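Local atomic coordinates of aldo-keto reductase AKR2E4 (Bombyx mori, PDB entry 3WCZ), a protein that reduces 3-dehydroecdysone with NADPH as cosubstrate, an activity that may take part in regulating the moulting of the silkworm. Residues 135-148 with 160-174. Residues are numbered along the deposited sequence; the frame is centred on the assembly and turned at random.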
loop_
_atom_site.group_PDB
_atom_site.type_symbol
_atom_site.label_atom_id
_atom_site.label_comp_id
_atom_site.label_asym_id
_atom_site.label_seq_id
_atom_site.Cartn_x
_atom_site.Cartn_y
_atom_site.Cartn_z
ATOM N N ASP A 135 -18.279 14.717 -0.195
ATOM C CA ASP A 135 -17.533 14.581 -1.439
ATOM C C ASP A 135 -16.049 14.437 -1.118
ATOM O O ASP A 135 -15.486 15.184 -0.324
ATOM C CB ASP A 135 -17.779 15.840 -2.261
ATOM C CG ASP A 135 -17.338 15.740 -3.697
ATOM O OD1 ASP A 135 -16.565 14.829 -4.082
ATOM O OD2 ASP A 135 -17.777 16.614 -4.484
ATOM N N TYR A 136 -15.412 13.444 -1.743
ATOM C CA TYR A 136 -13.972 13.245 -1.547
ATOM C C TYR A 136 -13.185 14.444 -2.078
ATOM O O TYR A 136 -12.035 14.631 -1.712
ATOM C CB TYR A 136 -13.480 11.917 -2.187
ATOM C CG TYR A 136 -13.824 11.799 -3.646
ATOM C CD1 TYR A 136 -13.097 12.494 -4.602
ATOM C CD2 TYR A 136 -14.880 11.020 -4.080
ATOM C CE1 TYR A 136 -13.428 12.431 -5.927
ATOM C CE2 TYR A 136 -15.236 10.960 -5.412
ATOM C CZ TYR A 136 -14.500 11.661 -6.343
ATOM O OH TYR A 136 -14.863 11.619 -7.655
ATOM N N LEU A 137 -13.806 15.291 -2.905
ATOM C CA LEU A 137 -13.121 16.528 -3.306
ATOM C C LEU A 137 -12.914 17.450 -2.115
ATOM O O LEU A 137 -11.924 18.182 -2.040
ATOM C CB LEU A 137 -13.878 17.280 -4.400
ATOM C CG LEU A 137 -14.010 16.618 -5.750
ATOM C CD1 LEU A 137 -14.790 17.558 -6.628
ATOM C CD2 LEU A 137 -12.651 16.307 -6.357
ATOM N N GLU A 138 -13.857 17.449 -1.190
ATOM C CA GLU A 138 -13.693 18.216 0.029
ATOM C C GLU A 138 -12.563 17.655 0.895
ATOM O O GLU A 138 -11.729 18.383 1.432
ATOM C CB GLU A 138 -14.989 18.262 0.820
ATOM C CG GLU A 138 -14.766 18.931 2.129
ATOM C CD GLU A 138 -16.017 19.150 2.938
ATOM O OE1 GLU A 138 -17.059 19.464 2.310
ATOM O OE2 GLU A 138 -15.953 19.042 4.187
ATOM N N THR A 139 -12.537 16.333 1.022
ATOM C CA THR A 139 -11.507 15.682 1.801
ATOM C C THR A 139 -10.141 16.042 1.201
ATOM O O THR A 139 -9.164 16.293 1.910
ATOM C CB THR A 139 -11.732 14.163 1.753
ATOM O OG1 THR A 139 -13.108 13.879 2.040
ATOM C CG2 THR A 139 -10.835 13.423 2.729
ATOM N N TRP A 140 -10.087 16.056 -0.132
ATOM C CA TRP A 140 -8.839 16.342 -0.837
ATOM C C TRP A 140 -8.377 17.762 -0.542
ATOM O O TRP A 140 -7.158 18.011 -0.475
ATOM C CB TRP A 140 -9.001 16.095 -2.340
ATOM C CG TRP A 140 -7.709 16.154 -3.088
ATOM C CD1 TRP A 140 -7.328 17.107 -3.980
ATOM C CD2 TRP A 140 -6.617 15.249 -2.975
ATOM N NE1 TRP A 140 -6.060 16.843 -4.437
ATOM C CE2 TRP A 140 -5.612 15.689 -3.849
ATOM C CE3 TRP A 140 -6.389 14.095 -2.210
ATOM C CZ2 TRP A 140 -4.395 15.023 -3.983
ATOM C CZ3 TRP A 140 -5.188 13.452 -2.340
ATOM C CH2 TRP A 140 -4.212 13.908 -3.212
ATOM N N GLN A 141 -9.293 18.702 -0.352
ATOM C CA GLN A 141 -8.849 20.005 0.043
ATOM C C GLN A 141 -8.174 19.998 1.415
ATOM O O GLN A 141 -7.168 20.676 1.615
ATOM C CB GLN A 141 -9.994 20.961 0.024
ATOM C CG GLN A 141 -9.488 22.269 0.336
ATOM C CD GLN A 141 -10.526 23.267 0.207
ATOM O OE1 GLN A 141 -11.588 23.015 -0.374
ATOM N NE2 GLN A 141 -10.245 24.438 0.737
ATOM N N GLY A 142 -8.663 19.174 2.342
ATOM C CA GLY A 142 -7.989 18.995 3.613
ATOM C C GLY A 142 -6.604 18.379 3.410
ATOM O O GLY A 142 -5.676 18.709 4.133
ATOM N N MET A 143 -6.488 17.442 2.463
ATOM C CA MET A 143 -5.202 16.840 2.126
ATOM C C MET A 143 -4.239 17.902 1.593
ATOM O O MET A 143 -3.062 17.913 1.979
ATOM C CB MET A 143 -5.350 15.705 1.106
ATOM C CG MET A 143 -6.235 14.553 1.588
ATOM S SD MET A 143 -5.604 13.582 2.989
ATOM C CE MET A 143 -4.380 12.591 2.124
ATOM N N GLN A 144 -4.731 18.777 0.707
ATOM C CA GLN A 144 -3.924 19.870 0.161
ATOM C C GLN A 144 -3.451 20.771 1.284
ATOM O O GLN A 144 -2.305 21.195 1.293
ATOM C CB GLN A 144 -4.715 20.635 -0.918
ATOM C CG GLN A 144 -4.904 19.817 -2.183
ATOM C CD GLN A 144 -5.816 20.413 -3.216
ATOM O OE1 GLN A 144 -5.640 20.139 -4.429
ATOM N NE2 GLN A 144 -6.744 21.264 -2.797
ATOM N N ASP A 145 -4.314 21.022 2.258
ATOM C CA ASP A 145 -3.934 21.817 3.427
ATOM C C ASP A 145 -2.815 21.145 4.250
ATOM O O ASP A 145 -1.863 21.804 4.668
ATOM C CB ASP A 145 -5.140 22.053 4.345
ATOM C CG ASP A 145 -6.236 22.917 3.722
ATOM O OD1 ASP A 145 -5.991 23.623 2.733
ATOM O OD2 ASP A 145 -7.365 22.842 4.268
ATOM N N ALA A 146 -2.938 19.839 4.492
ATOM C CA ALA A 146 -1.905 19.124 5.244
ATOM C C ALA A 146 -0.556 19.210 4.544
ATOM O O ALA A 146 0.465 19.340 5.215
ATOM C CB ALA A 146 -2.281 17.688 5.433
ATOM N N ARG A 147 -0.557 19.140 3.213
ATOM C CA ARG A 147 0.679 19.277 2.447
ATOM C C ARG A 147 1.235 20.706 2.582
ATOM O O ARG A 147 2.436 20.888 2.816
ATOM C CB ARG A 147 0.406 18.945 0.989
ATOM C CG ARG A 147 1.624 18.958 0.073
ATOM C CD ARG A 147 1.076 19.052 -1.373
ATOM N NE ARG A 147 1.927 19.758 -2.340
ATOM C CZ ARG A 147 3.052 19.224 -2.798
ATOM N NH1 ARG A 147 3.454 18.042 -2.328
ATOM N NH2 ARG A 147 3.785 19.866 -3.693
ATOM N N GLN A 148 0.374 21.716 2.469
ATOM C CA GLN A 148 0.869 23.095 2.506
ATOM C C GLN A 148 1.416 23.432 3.869
ATOM O O GLN A 148 2.359 24.223 3.973
ATOM C CB GLN A 148 -0.210 24.094 2.103
ATOM C CG GLN A 148 -0.657 24.021 0.665
ATOM C CD GLN A 148 0.442 24.299 -0.388
ATOM O OE1 GLN A 148 1.590 24.691 -0.092
ATOM N NE2 GLN A 148 0.103 23.997 -1.629
ATOM N N PHE A 160 -9.455 4.328 -5.155
ATOM C CA PHE A 160 -10.194 5.165 -6.096
ATOM C C PHE A 160 -10.280 4.485 -7.460
ATOM O O PHE A 160 -9.274 3.999 -7.991
ATOM C CB PHE A 160 -9.556 6.552 -6.291
ATOM C CG PHE A 160 -9.919 7.562 -5.223
ATOM C CD1 PHE A 160 -9.823 7.251 -3.876
ATOM C CD2 PHE A 160 -10.303 8.854 -5.571
ATOM C CE1 PHE A 160 -10.134 8.190 -2.915
ATOM C CE2 PHE A 160 -10.635 9.792 -4.595
ATOM C CZ PHE A 160 -10.532 9.472 -3.288
ATOM N N ASN A 161 -11.458 4.484 -8.075
ATOM C CA ASN A 161 -11.601 3.908 -9.401
ATOM C C ASN A 161 -11.299 4.933 -10.486
ATOM O O ASN A 161 -10.949 6.082 -10.209
ATOM C CB ASN A 161 -12.987 3.258 -9.547
ATOM C CG ASN A 161 -14.127 4.251 -9.543
ATOM O OD1 ASN A 161 -13.993 5.392 -9.972
ATOM N ND2 ASN A 161 -15.279 3.806 -9.053
ATOM N N ALA A 162 -11.413 4.521 -11.738
ATOM C CA ALA A 162 -10.951 5.386 -12.811
ATOM C C ALA A 162 -11.753 6.676 -12.909
ATOM O O ALA A 162 -11.185 7.743 -13.143
ATOM C CB ALA A 162 -10.967 4.639 -14.152
ATOM N N THR A 163 -13.066 6.573 -12.749
ATOM C CA THR A 163 -13.930 7.751 -12.809
ATOM C C THR A 163 -13.603 8.720 -11.682
ATOM O O THR A 163 -13.610 9.950 -11.857
ATOM C CB THR A 163 -15.416 7.316 -12.762
ATOM O OG1 THR A 163 -15.731 6.644 -13.993
ATOM C CG2 THR A 163 -16.332 8.515 -12.576
ATOM N N GLN A 164 -13.335 8.181 -10.502
ATOM C CA GLN A 164 -12.991 9.004 -9.350
ATOM C C GLN A 164 -11.630 9.665 -9.522
ATOM O O GLN A 164 -11.445 10.826 -9.158
ATOM C CB GLN A 164 -13.017 8.159 -8.075
ATOM C CG GLN A 164 -14.406 7.686 -7.749
ATOM C CD GLN A 164 -14.454 6.620 -6.664
ATOM O OE1 GLN A 164 -13.519 5.829 -6.476
ATOM N NE2 GLN A 164 -15.549 6.598 -5.938
ATOM N N ILE A 165 -10.675 8.942 -10.081
ATOM C CA ILE A 165 -9.373 9.515 -10.372
ATOM C C ILE A 165 -9.515 10.673 -11.374
ATOM O O ILE A 165 -8.960 11.759 -11.146
ATOM C CB ILE A 165 -8.401 8.452 -10.905
ATOM C CG1 ILE A 165 -7.940 7.527 -9.787
ATOM C CG2 ILE A 165 -7.205 9.107 -11.578
ATOM C CD1 ILE A 165 -7.095 8.185 -8.723
ATOM N N THR A 166 -10.259 10.448 -12.448
ATOM C CA THR A 166 -10.450 11.509 -13.444
ATOM C C THR A 166 -11.111 12.743 -12.803
ATOM O O THR A 166 -10.677 13.887 -13.047
ATOM C CB THR A 166 -11.293 10.972 -14.614
ATOM O OG1 THR A 166 -10.536 9.965 -15.282
ATOM C CG2 THR A 166 -11.688 12.061 -15.604
ATOM N N ARG A 167 -12.149 12.537 -11.994
ATOM C CA ARG A 167 -12.852 13.656 -11.394
ATOM C C ARG A 167 -11.947 14.391 -10.439
ATOM O O ARG A 167 -11.948 15.627 -10.370
ATOM C CB ARG A 167 -14.101 13.158 -10.676
ATOM C CG ARG A 167 -14.936 14.253 -10.039
ATOM C CD ARG A 167 -16.354 13.770 -9.735
ATOM N NE ARG A 167 -17.150 14.809 -9.084
ATOM C CZ ARG A 167 -17.144 15.048 -7.782
ATOM N NH1 ARG A 167 -16.402 14.340 -6.938
ATOM N NH2 ARG A 167 -17.888 16.038 -7.291
ATOM N N LEU A 168 -11.180 13.648 -9.658
ATOM C CA LEU A 168 -10.267 14.249 -8.716
ATOM C C LEU A 168 -9.226 15.078 -9.443
ATOM O O LEU A 168 -9.005 16.239 -9.059
ATOM C CB LEU A 168 -9.639 13.156 -7.823
ATOM C CG LEU A 168 -8.660 13.649 -6.767
ATOM C CD1 LEU A 168 -9.359 14.640 -5.847
ATOM C CD2 LEU A 168 -8.092 12.490 -5.955
ATOM N N VAL A 169 -8.641 14.552 -10.525
ATOM C CA VAL A 169 -7.649 15.263 -11.312
ATOM C C VAL A 169 -8.229 16.543 -11.940
ATOM O O VAL A 169 -7.576 17.588 -11.936
ATOM C CB VAL A 169 -7.036 14.355 -12.405
ATOM C CG1 VAL A 169 -6.194 15.173 -13.351
ATOM C CG2 VAL A 169 -6.215 13.241 -11.753
ATOM N N SER A 170 -9.437 16.458 -12.466
ATOM C CA SER A 170 -10.044 17.600 -13.140
ATOM C C SER A 170 -10.492 18.705 -12.192
ATOM O O SER A 170 -10.703 19.838 -12.641
ATOM C CB SER A 170 -11.243 17.145 -13.956
ATOM O OG SER A 170 -10.804 16.350 -15.041
ATOM N N ASN A 171 -10.624 18.407 -10.910
ATOM C CA ASN A 171 -11.246 19.325 -9.983
ATOM C C ASN A 171 -10.405 19.668 -8.799
ATOM O O ASN A 171 -10.928 20.215 -7.831
ATOM C CB ASN A 171 -12.603 18.801 -9.527
ATOM C CG ASN A 171 -13.607 18.781 -10.646
ATOM O OD1 ASN A 171 -14.192 19.832 -10.978
ATOM N ND2 ASN A 171 -13.847 17.621 -11.229
ATOM N N SER A 172 -9.099 19.468 -8.901
ATOM C CA SER A 172 -8.166 19.842 -7.836
ATOM C C SER A 172 -6.927 20.486 -8.443
ATOM O O SER A 172 -6.665 20.297 -9.628
ATOM C CB SER A 172 -7.777 18.653 -6.953
ATOM O OG SER A 172 -7.064 17.681 -7.667
ATOM N N TYR A 173 -6.150 21.184 -7.632
ATOM C CA TYR A 173 -4.969 21.862 -8.167
ATOM C C TYR A 173 -3.744 21.001 -8.082
ATOM O O TYR A 173 -2.789 21.203 -8.826
ATOM C CB TYR A 173 -4.672 23.182 -7.469
ATOM C CG TYR A 173 -3.900 23.056 -6.177
ATOM C CD1 TYR A 173 -2.533 22.769 -6.159
ATOM C CD2 TYR A 173 -4.553 23.220 -4.966
ATOM C CE1 TYR A 173 -1.841 22.656 -4.960
ATOM C CE2 TYR A 173 -3.875 23.113 -3.770
ATOM C CZ TYR A 173 -2.522 22.835 -3.770
ATOM O OH TYR A 173 -1.887 22.737 -2.553
ATOM N N ILE A 174 -3.767 20.015 -7.208
ATOM C CA ILE A 174 -2.704 19.032 -7.235
ATOM C C ILE A 174 -3.247 17.621 -7.299
ATOM O O ILE A 174 -4.061 17.250 -6.458
ATOM C CB ILE A 174 -1.861 19.210 -6.045
ATOM C CG1 ILE A 174 -0.782 18.132 -6.007
ATOM C CG2 ILE A 174 -2.627 19.123 -4.835
ATOM C CD1 ILE A 174 0.343 18.485 -5.073
#
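Helices 136-148 and 162-170 cross at -55° with their axes 10.6 Å apart, the CA atoms of Leu137 and Leu168 being the nearest across the pair; they are neighbouring outer helices of the (beta/alpha)8 TIM barrel, joined through the inner strand 152-158. The contact combines an ion pair at the start of helix 136-148 with apolar packing and a bond to the loop after helix 162-170. Arg167, extended from CG to NE, forms an end-on, two-nitrogen salt bridge with the carboxylate of the N-cap Asp135: NH1 to OD1 and NH2 to OD2, both 2.9 Å, nearly straight and nearly coplanar. Asp135 OD1 also accepts from Leu137 N, which lies above the carboxylate plane; the group that caps the helix thus holds the guanidinium too, over one face of which lies Leu137 CD1. Tyr136 carries Asp135 OD1 over one ring face and receives the edge of Phe160 on the other, a T-shaped stack with planes at 70°. One turn on, beside Val157 of the strand, Leu168 CD1 makes a CH-pi contact 3.8 Å from the centroid of the Trp140 five-membered ring. With CG anti to the backbone N (chi1 -171°), the indole reaches the loop, where Trp140 NE1 donates in the ring plane to Ile174 O at 2.9 Å. Farther along, Ile174 CD1 rests over the Arg147 guanidinium, 3.4 Å from Arg147 NE.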